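Local coordinates for protein thiamine monophosphate kinase (Aquifex aeolicus, PDB 1VQV) that catalyses the ATP-dependent phosphorylation of thiamine monophosphate to thiamine diphosphate, the active form of vitamin B1, and works as a homodimer, at residues G155-S160 and D261-F266. Sequence-based numbering, arbitrary orientation.
Sequences GTLGDS and DYQLLF
Asp-261 pushes its carboxylate into the turn that opens helix 159-168, in the C-terminal half of this PurM-like (AIR synthase-related) kinase. There it meets backbone N-H groups at the helix N-terminus, where amides lack partners from a preceding turn. Gly-158 N, at the N-cap position, gives a nearly straight bond (170°) of 3.1 Å to Asp-261 OD2, received on the syn side and 31° out of the carboxylate plane. The other oxygen, Asp-261 OD1, takes a weak bond from Ser-160 N at 3.4 Å. An aspartate suits this buried place, being short, two-pronged and probably stabilised as an anion by the positive end of the helix dipole. An alanine here would probably leave the N-H groups of Gly-158 and Ser-160 without their acceptor and loosen the start of the helix. Ser-160 is small enough to sit directly beside the carboxylate; its OG, anti to the backbone N (chi1 -172°), lies 4.0 Å from Tyr-262 CE1 and makes a weak hydrogen bond to the carbonyl O of Glu-260. The Tyr-262 side chain lies close to those of Glu-260, a substrate-binding residue, and Asp-207, a magnesium ligand, which places the contact beside the active site. Gln-263, bent at its second torsion, lies against the loop 155-157, its CG 3.6 Å from Thr-156 O. Its OE1 is hydrogen-bonded to Ser-154 OG, which probably helps keep the amide lying against Gly-155. Glycine suits this place: its phi is positive, and a beta carbon would point at the amide, whose NE2 lies 3.3 Å from Gly-155 CA.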
# COMPACT_ATOMS: atom_id res chain seq x y z
N GLY B 155 17.07 21.43 -8.53
CA GLY B 155 16.32 21.82 -9.71
C GLY B 155 15.70 23.20 -9.61
O GLY B 155 16.21 24.08 -8.90
N THR B 156 14.60 23.39 -10.33
CA THR B 156 13.86 24.65 -10.36
C THR B 156 12.47 24.43 -9.76
O THR B 156 12.09 23.29 -9.49
CB THR B 156 13.73 25.19 -11.82
OG1 THR B 156 13.04 24.23 -12.64
CG2 THR B 156 15.12 25.42 -12.42
N LEU B 157 11.71 25.49 -9.53
CA LEU B 157 10.40 25.31 -8.94
C LEU B 157 9.31 25.94 -9.79
O LEU B 157 9.57 26.91 -10.51
CB LEU B 157 10.37 25.92 -7.55
CG LEU B 157 11.49 25.47 -6.61
CD1 LEU B 157 11.55 26.45 -5.46
CD2 LEU B 157 11.29 24.04 -6.13
N GLY B 158 8.11 25.37 -9.70
CA GLY B 158 6.95 25.87 -10.42
C GLY B 158 6.59 25.11 -11.68
O GLY B 158 5.45 25.16 -12.14
N ASP B 159 7.56 24.39 -12.24
CA ASP B 159 7.35 23.64 -13.48
C ASP B 159 6.15 22.71 -13.49
O ASP B 159 5.33 22.76 -14.41
CB ASP B 159 8.63 22.87 -13.83
CG ASP B 159 9.82 23.79 -14.02
OD1 ASP B 159 10.28 24.40 -13.03
OD2 ASP B 159 10.29 23.93 -15.16
N SER B 160 6.03 21.85 -12.49
CA SER B 160 4.92 20.91 -12.41
C SER B 160 3.56 21.64 -12.46
O SER B 160 2.62 21.21 -13.12
CB SER B 160 5.06 20.07 -11.13
OG SER B 160 4.12 19.01 -11.07
N ASP B 261 6.66 19.49 -6.73
CA ASP B 261 7.68 19.65 -7.76
C ASP B 261 8.68 18.51 -7.79
O ASP B 261 9.49 18.41 -8.70
CB ASP B 261 8.47 20.94 -7.55
CG ASP B 261 7.91 22.09 -8.34
OD1 ASP B 261 7.85 21.96 -9.58
OD2 ASP B 261 7.53 23.11 -7.71
N TYR B 262 8.61 17.65 -6.79
CA TYR B 262 9.52 16.51 -6.68
C TYR B 262 10.97 16.95 -6.59
O TYR B 262 11.87 16.27 -7.08
CB TYR B 262 9.34 15.56 -7.86
CG TYR B 262 7.90 15.32 -8.22
CD1 TYR B 262 7.34 15.93 -9.35
CD2 TYR B 262 7.08 14.50 -7.44
CE1 TYR B 262 6.01 15.73 -9.69
CE2 TYR B 262 5.75 14.29 -7.76
CZ TYR B 262 5.22 14.92 -8.89
OH TYR B 262 3.89 14.74 -9.21
N GLN B 263 11.20 18.10 -5.96
CA GLN B 263 12.55 18.60 -5.76
C GLN B 263 12.83 18.56 -4.26
O GLN B 263 11.92 18.51 -3.44
CB GLN B 263 12.70 20.03 -6.29
CG GLN B 263 12.67 20.16 -7.81
CD GLN B 263 13.75 19.33 -8.50
OE1 GLN B 263 14.43 18.52 -7.89
NE2 GLN B 263 13.89 19.53 -9.80
N LEU B 264 14.11 18.55 -3.91
CA LEU B 264 14.51 18.50 -2.51
C LEU B 264 14.65 19.85 -1.84
O LEU B 264 15.07 20.82 -2.47
CB LEU B 264 15.83 17.76 -2.39
CG LEU B 264 15.82 16.31 -2.84
CD1 LEU B 264 17.23 15.79 -2.91
CD2 LEU B 264 14.97 15.48 -1.87
N LEU B 265 14.29 19.92 -0.56
CA LEU B 265 14.44 21.13 0.24
C LEU B 265 15.23 20.63 1.44
O LEU B 265 14.69 19.91 2.27
CB LEU B 265 13.09 21.67 0.68
CG LEU B 265 13.14 22.84 1.67
CD1 LEU B 265 13.86 24.01 1.06
CD2 LEU B 265 11.74 23.23 2.05
N PHE B 266 16.51 21.00 1.50
CA PHE B 266 17.38 20.54 2.57
C PHE B 266 18.19 21.67 3.18
O PHE B 266 18.17 22.78 2.68
CB PHE B 266 18.33 19.45 2.03
CG PHE B 266 19.15 19.85 0.81
CD1 PHE B 266 20.53 20.00 0.89
CD2 PHE B 266 18.54 20.07 -0.43
CE1 PHE B 266 21.30 20.34 -0.24
CE2 PHE B 266 19.30 20.42 -1.56
CZ PHE B 266 20.68 20.55 -1.46